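Local coordinates for aminoglycoside 6-adenylyltransferase (Bacillus subtilis, PDB 2PBE), which adenylates streptomycin and streptidine at O-6 using ATP or GTP, and so mediates bacterial resistance to streptomycin, at residues A[190-193]-A[194-198]; A[249-252]-A[253-257]. All coordinates share one frame; numbering follows the deposited sequence.

Contact 1: residues A[190-193]-A[194-198]; sequences PNLL and RMMAW
P190 and R194 begin this part of the helix 177-204: R194 N donates to P190 O at 3.2 Å, the longest of the four i to i+4 bonds that join residues 190-193 to 194-197. P190 has no amide hydrogen, so its N is not bonded to the preceding turn and the helix is kinked there; its ring packs on Y214. N191 passes the bonding on in a straighter form, its O taking M195 N at 2.9 Å with an N-H...O angle of 165°. L192 makes the apolar side-chain contact. Its CG stands 3.9 Å from M196 SE, and CD1 touches the same selenium, the two chains crossing obliquely. The selenomethionine reaches back because its CG lies beside its own backbone N (chi1 -68°), while M196 N bonds to L192 O at 2.9 Å. L193 closes the set: A197 N reaches L193 O at 2.7 Å, whereas the leucine side chain turns to M210 and L229. Beyond the backbone bonds, the R194 chain, bent at chi3, leaves the helix toward Q143. Its CG, set anti to the backbone N (chi1 -178°), lies 3.8 Å above one face of the W198 ring, offset toward the rim, and its NH2 is hydrogen-bonded to Q143 O. The chemistry is therefore divided by face: main-chain amides and carbonyls satisfy one another in a largely buried part of the helix, L192, M195 and M196 face helix 238-263, M196 also touching helix 223-230, and the one charged side chain keeps its aliphatic part on an indole while a main-chain carbonyl outside the helix receives its guanidinium.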
ATOM      1  N   PRO A 190      11.839  -3.234   3.776  1.00 26.76           N
ATOM      2  CA  PRO A 190      10.440  -2.895   4.060  1.00 26.30           C
ATOM      3  C   PRO A 190      10.263  -1.509   4.687  1.00 26.33           C
ATOM      4  O   PRO A 190       9.218  -0.874   4.512  1.00 27.42           O
ATOM      5  CB  PRO A 190       9.984  -4.035   4.974  1.00 25.41           C
ATOM      6  CG  PRO A 190      10.750  -5.203   4.421  1.00 25.55           C
ATOM      7  CD  PRO A 190      12.133  -4.616   4.220  1.00 25.35           C
ATOM      8  N   ASN A 191      11.272  -1.028   5.406  1.00 26.63           N
ATOM      9  CA  ASN A 191      11.144   0.304   6.003  1.00 27.41           C
ATOM     10  C   ASN A 191      11.419   1.376   4.947  1.00 26.72           C
ATOM     11  O   ASN A 191      10.843   2.450   4.988  1.00 26.12           O
ATOM     12  CB  ASN A 191      12.060   0.470   7.218  1.00 27.32           C
ATOM     13  CG  ASN A 191      11.409  -0.037   8.502  1.00 27.70           C
ATOM     14  OD1 ASN A 191      11.574  -1.190   8.892  1.00 26.78           O
ATOM     15  ND2 ASN A 191      10.643   0.825   9.151  1.00 28.46           N
ATOM     16  N   LEU A 192      12.281   1.072   3.987  1.00 26.85           N
ATOM     17  CA  LEU A 192      12.556   2.002   2.905  1.00 27.83           C
ATOM     18  C   LEU A 192      11.217   2.214   2.180  1.00 30.04           C
ATOM     19  O   LEU A 192      10.853   3.339   1.823  1.00 30.41           O
ATOM     20  CB  LEU A 192      13.587   1.402   1.946  1.00 25.48           C
ATOM     21  CG  LEU A 192      13.656   2.007   0.541  1.00 25.41           C
ATOM     22  CD1 LEU A 192      13.987   3.509   0.620  1.00 24.91           C
ATOM     23  CD2 LEU A 192      14.719   1.268  -0.275  1.00 25.11           C
ATOM     24  N   LEU A 193      10.482   1.117   2.000  1.00 30.25           N
ATOM     25  CA  LEU A 193       9.183   1.154   1.348  1.00 30.83           C
ATOM     26  C   LEU A 193       8.169   2.003   2.096  1.00 31.50           C
ATOM     27  O   LEU A 193       7.383   2.725   1.480  1.00 30.26           O
ATOM     28  CB  LEU A 193       8.637  -0.254   1.208  1.00 31.97           C
ATOM     29  CG  LEU A 193       8.987  -1.095  -0.007  1.00 32.62           C
ATOM     30  CD1 LEU A 193       8.181  -2.369   0.075  1.00 33.83           C
ATOM     31  CD2 LEU A 193       8.644  -0.348  -1.287  1.00 32.55           C
ATOM     32  N   ARG A 194       8.164   1.896   3.424  1.00 33.80           N
ATOM     33  CA  ARG A 194       7.245   2.677   4.248  1.00 35.07           C
ATOM     34  C   ARG A 194       7.593   4.129   4.060  1.00 35.06           C
ATOM     35  O   ARG A 194       6.712   4.962   3.908  1.00 35.45           O
ATOM     36  CB  ARG A 194       7.395   2.328   5.729  1.00 36.50           C
ATOM     37  CG  ARG A 194       6.433   3.068   6.640  1.00 37.67           C
ATOM     38  CD  ARG A 194       6.629   2.652   8.077  1.00 40.92           C
ATOM     39  NE  ARG A 194       6.487   1.206   8.268  1.00 43.11           N
ATOM     40  CZ  ARG A 194       5.316   0.594   8.405  1.00 46.03           C
ATOM     41  NH1 ARG A 194       4.171   1.294   8.382  1.00 41.85           N
ATOM     42  NH2 ARG A 194       5.299  -0.723   8.558  1.00 48.55           N
HETATM   43  N   MSE A 195       8.888   4.422   4.084  1.00 35.77           N
HETATM   44  CA  MSE A 195       9.373   5.789   3.901  1.00 37.36           C
HETATM   45  C   MSE A 195       8.916   6.324   2.545  1.00 36.71           C
HETATM   46  O   MSE A 195       8.517   7.489   2.424  1.00 36.16           O
HETATM   47  CB  MSE A 195      10.910   5.822   3.981  1.00 39.01           C
HETATM   48  CG  MSE A 195      11.493   7.227   4.076  1.00 41.77           C
HETATM   49 SE   MSE A 195      10.666   8.323   5.477  1.00 49.23          SE
HETATM   50  CE  MSE A 195      11.534   7.556   7.071  1.00 44.37           C
HETATM   51  N   MSE A 196       8.979   5.471   1.527  1.00 35.40           N
HETATM   52  CA  MSE A 196       8.565   5.876   0.199  1.00 35.29           C
HETATM   53  C   MSE A 196       7.047   6.048   0.160  1.00 33.81           C
HETATM   54  O   MSE A 196       6.532   6.957  -0.493  1.00 31.72           O
HETATM   55  CB  MSE A 196       9.013   4.833  -0.821  1.00 38.49           C
HETATM   56  CG  MSE A 196      10.522   4.775  -0.983  1.00 43.00           C
HETATM   57 SE   MSE A 196      11.206   3.356  -2.149  1.00 53.22          SE
HETATM   58  CE  MSE A 196      11.161   4.212  -3.888  1.00 48.97           C
ATOM     59  N   ALA A 197       6.337   5.184   0.874  1.00 32.97           N
ATOM     60  CA  ALA A 197       4.887   5.266   0.915  1.00 33.18           C
ATOM     61  C   ALA A 197       4.472   6.552   1.618  1.00 33.60           C
ATOM     62  O   ALA A 197       3.528   7.222   1.184  1.00 35.66           O
ATOM     63  CB  ALA A 197       4.307   4.058   1.632  1.00 31.73           C
ATOM     64  N   TRP A 198       5.189   6.901   2.686  1.00 32.89           N
ATOM     65  CA  TRP A 198       4.881   8.121   3.435  1.00 32.56           C
ATOM     66  C   TRP A 198       5.101   9.342   2.547  1.00 32.39           C
ATOM     67  O   TRP A 198       4.438  10.374   2.696  1.00 32.86           O
ATOM     68  CB  TRP A 198       5.761   8.241   4.680  1.00 33.39           C
ATOM     69  CG  TRP A 198       5.339   7.391   5.881  1.00 35.45           C
ATOM     70  CD1 TRP A 198       4.124   6.787   6.072  1.00 35.68           C
ATOM     71  CD2 TRP A 198       6.092   7.155   7.079  1.00 35.72           C
ATOM     72  NE1 TRP A 198       4.067   6.196   7.311  1.00 36.27           N
ATOM     73  CE2 TRP A 198       5.254   6.402   7.958  1.00 35.92           C
ATOM     74  CE3 TRP A 198       7.396   7.507   7.510  1.00 34.64           C
ATOM     75  CZ2 TRP A 198       5.673   5.987   9.255  1.00 35.37           C
ATOM     76  CZ3 TRP A 198       7.824   7.101   8.807  1.00 33.49           C
ATOM     77  CH2 TRP A 198       6.950   6.343   9.661  1.00 35.97           C
TER

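Contact 2: residues A[249-252]-A[253-257]; sequences YALF and RKYSK
Regular i to i+4 bonds run through this part of the helix 238-263, from R253 N to Y249 O at 3.0 Å and from Y255 N to L251 O at an N-H...O angle of 174°. Y249 and R253 meet with ring and guanidinium planes 83° apart. R253 CZ lies 3.9 Å from Y249 CB, which sits over one guanidinium face, and R253 NH2 comes obliquely to the ring, 3.6 Å from Y249 CD2. The arginine gets there with CG beside its backbone N and an extended chain to NE; D271 then takes NE in a salt bridge and T275 binds NH2. Two residues on, L251 and Y255 lie side by side, with L251 CD2 3.8 Å from Y255 CE2. K254 CG covers the centre of one face of the Y255 ring, and both K254 NZ and Y255 OH end on E228. The F252 ring stacks on F161 and meets W162. S256 OG, placed between its backbone N and carbonyl carbon (chi1 59°), folds back on the helix and donates to F252 O at 2.6 Å; S256 N reaches the same oxygen at 2.9 Å from the opposite face of its plane. One buried carbonyl is thus gripped twice and the hydroxyl is satisfied within its own helix, while the charged ends of R253 and K254 are paired with acids on other elements.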
ATOM      1  N   TYR A 249      20.495   2.503   1.424  1.00 26.82           N
ATOM      2  CA  TYR A 249      21.004   3.675   2.140  1.00 27.93           C
ATOM      3  C   TYR A 249      20.704   4.935   1.347  1.00 27.96           C
ATOM      4  O   TYR A 249      20.061   5.869   1.842  1.00 29.10           O
ATOM      5  CB  TYR A 249      22.532   3.582   2.332  1.00 29.06           C
ATOM      6  CG  TYR A 249      22.978   2.784   3.535  1.00 29.06           C
ATOM      7  CD1 TYR A 249      22.111   1.832   4.137  1.00 29.54           C
ATOM      8  CD2 TYR A 249      24.268   2.970   4.096  1.00 28.55           C
ATOM      9  CE1 TYR A 249      22.508   1.092   5.259  1.00 29.93           C
ATOM     10  CE2 TYR A 249      24.685   2.224   5.248  1.00 29.82           C
ATOM     11  CZ  TYR A 249      23.791   1.285   5.821  1.00 31.60           C
ATOM     12  OH  TYR A 249      24.148   0.557   6.939  1.00 32.40           O
ATOM     13  N   ALA A 250      21.184   4.932   0.106  1.00 26.48           N
ATOM     14  CA  ALA A 250      21.014   6.051  -0.807  1.00 24.40           C
ATOM     15  C   ALA A 250      19.554   6.443  -0.934  1.00 24.50           C
ATOM     16  O   ALA A 250      19.207   7.616  -0.848  1.00 24.65           O
ATOM     17  CB  ALA A 250      21.577   5.679  -2.160  1.00 24.55           C
ATOM     18  N   LEU A 251      18.688   5.450  -1.127  1.00 23.40           N
ATOM     19  CA  LEU A 251      17.272   5.723  -1.275  1.00 23.30           C
ATOM     20  C   LEU A 251      16.589   6.148   0.011  1.00 24.26           C
ATOM     21  O   LEU A 251      15.646   6.933  -0.024  1.00 24.51           O
ATOM     22  CB  LEU A 251      16.568   4.512  -1.859  1.00 22.85           C
ATOM     23  CG  LEU A 251      16.848   4.329  -3.350  1.00 22.84           C
ATOM     24  CD1 LEU A 251      16.301   3.007  -3.832  1.00 22.99           C
ATOM     25  CD2 LEU A 251      16.216   5.487  -4.137  1.00 23.82           C
ATOM     26  N   PHE A 252      17.062   5.644   1.147  1.00 24.36           N
ATOM     27  CA  PHE A 252      16.427   6.011   2.407  1.00 24.74           C
ATOM     28  C   PHE A 252      16.721   7.446   2.769  1.00 24.95           C
ATOM     29  O   PHE A 252      15.877   8.121   3.350  1.00 23.82           O
ATOM     30  CB  PHE A 252      16.887   5.118   3.567  1.00 24.96           C
ATOM     31  CG  PHE A 252      15.919   5.109   4.712  1.00 24.34           C
ATOM     32  CD1 PHE A 252      14.696   4.436   4.582  1.00 24.71           C
ATOM     33  CD2 PHE A 252      16.199   5.794   5.908  1.00 24.46           C
ATOM     34  CE1 PHE A 252      13.734   4.435   5.644  1.00 26.31           C
ATOM     35  CE2 PHE A 252      15.249   5.812   6.996  1.00 25.75           C
ATOM     36  CZ  PHE A 252      14.012   5.127   6.855  1.00 25.63           C
ATOM     37  N   ARG A 253      17.927   7.903   2.445  1.00 25.74           N
ATOM     38  CA  ARG A 253      18.305   9.278   2.742  1.00 26.80           C
ATOM     39  C   ARG A 253      17.362  10.151   1.940  1.00 26.90           C
ATOM     40  O   ARG A 253      16.702  11.035   2.474  1.00 26.84           O
ATOM     41  CB  ARG A 253      19.753   9.566   2.310  1.00 25.93           C
ATOM     42  CG  ARG A 253      20.794   8.833   3.134  1.00 26.32           C
ATOM     43  CD  ARG A 253      22.216   8.998   2.575  1.00 27.62           C
ATOM     44  NE  ARG A 253      23.154   8.144   3.304  1.00 26.17           N
ATOM     45  CZ  ARG A 253      23.911   7.197   2.747  1.00 28.94           C
ATOM     46  NH1 ARG A 253      23.856   6.972   1.444  1.00 28.13           N
ATOM     47  NH2 ARG A 253      24.731   6.468   3.505  1.00 30.29           N
ATOM     48  N   LYS A 254      17.315   9.863   0.646  1.00 26.99           N
ATOM     49  CA  LYS A 254      16.486  10.589  -0.290  1.00 28.47           C
ATOM     50  C   LYS A 254      15.053  10.788   0.223  1.00 29.25           C
ATOM     51  O   LYS A 254      14.604  11.921   0.403  1.00 32.06           O
ATOM     52  CB  LYS A 254      16.473   9.851  -1.630  1.00 28.04           C
ATOM     53  CG  LYS A 254      15.724  10.593  -2.726  1.00 29.27           C
ATOM     54  CD  LYS A 254      15.951   9.989  -4.105  1.00 30.19           C
ATOM     55  CE  LYS A 254      15.071  10.697  -5.124  1.00 29.57           C
ATOM     56  NZ  LYS A 254      15.219  10.180  -6.503  1.00 33.62           N
ATOM     57  N   TYR A 255      14.348   9.696   0.499  1.00 28.57           N
ATOM     58  CA  TYR A 255      12.964   9.807   0.953  1.00 28.27           C
ATOM     59  C   TYR A 255      12.718  10.288   2.367  1.00 28.51           C
ATOM     60  O   TYR A 255      11.695  10.934   2.623  1.00 27.73           O
ATOM     61  CB  TYR A 255      12.250   8.490   0.667  1.00 27.79           C
ATOM     62  CG  TYR A 255      12.168   8.309  -0.833  1.00 29.62           C
ATOM     63  CD1 TYR A 255      11.368   9.184  -1.628  1.00 28.89           C
ATOM     64  CD2 TYR A 255      12.997   7.371  -1.507  1.00 29.48           C
ATOM     65  CE1 TYR A 255      11.413   9.143  -3.056  1.00 29.11           C
ATOM     66  CE2 TYR A 255      13.050   7.316  -2.941  1.00 30.01           C
ATOM     67  CZ  TYR A 255      12.257   8.212  -3.708  1.00 31.07           C
ATOM     68  OH  TYR A 255      12.335   8.212  -5.095  1.00 32.92           O
ATOM     69  N   SER A 256      13.628   9.985   3.286  1.00 28.73           N
ATOM     70  CA  SER A 256      13.456  10.442   4.663  1.00 29.49           C
ATOM     71  C   SER A 256      13.753  11.936   4.692  1.00 29.85           C
ATOM     72  O   SER A 256      13.145  12.675   5.465  1.00 30.52           O
ATOM     73  CB  SER A 256      14.377   9.688   5.626  1.00 27.87           C
ATOM     74  OG  SER A 256      15.733   9.868   5.267  1.00 32.88           O
ATOM     75  N   LYS A 257      14.687  12.377   3.845  1.00 29.11           N
ATOM     76  CA  LYS A 257      15.012  13.800   3.752  1.00 29.93           C
ATOM     77  C   LYS A 257      13.802  14.514   3.154  1.00 29.52           C
ATOM     78  O   LYS A 257      13.369  15.554   3.640  1.00 29.89           O
ATOM     79  CB  LYS A 257      16.242  14.027   2.870  1.00 30.62           C
ATOM     80  CG  LYS A 257      17.538  13.727   3.596  1.00 33.87           C
ATOM     81  CD  LYS A 257      18.764  13.818   2.706  1.00 36.80           C
ATOM     82  CE  LYS A 257      20.022  13.422   3.490  1.00 37.78           C
ATOM     83  NZ  LYS A 257      21.251  13.432   2.654  1.00 40.07           N
TER

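Contacts 1 and 2 lie on neighbouring helices, 177-204 and 238-263. The centres of the two contacts lie about 10 Å apart and their side chains touch: M195 CE comes 3.5 Å from F252 CZ, and M196 CG packs on the Y255 ring. Contact 1 is mostly buried and nearer the middle of the chain; contact 2 is partly buried, with A250, K254 and K257 exposed. Their chemistry follows. Contact 1 packs leucine and methionine side chains (the latter as selenomethionine) and has one arginine, whereas contact 2 sends charged groups to D271 and E228. Shared nonpolar faces, L192 with L251 among them, join the two helices in the helical part of the enzyme.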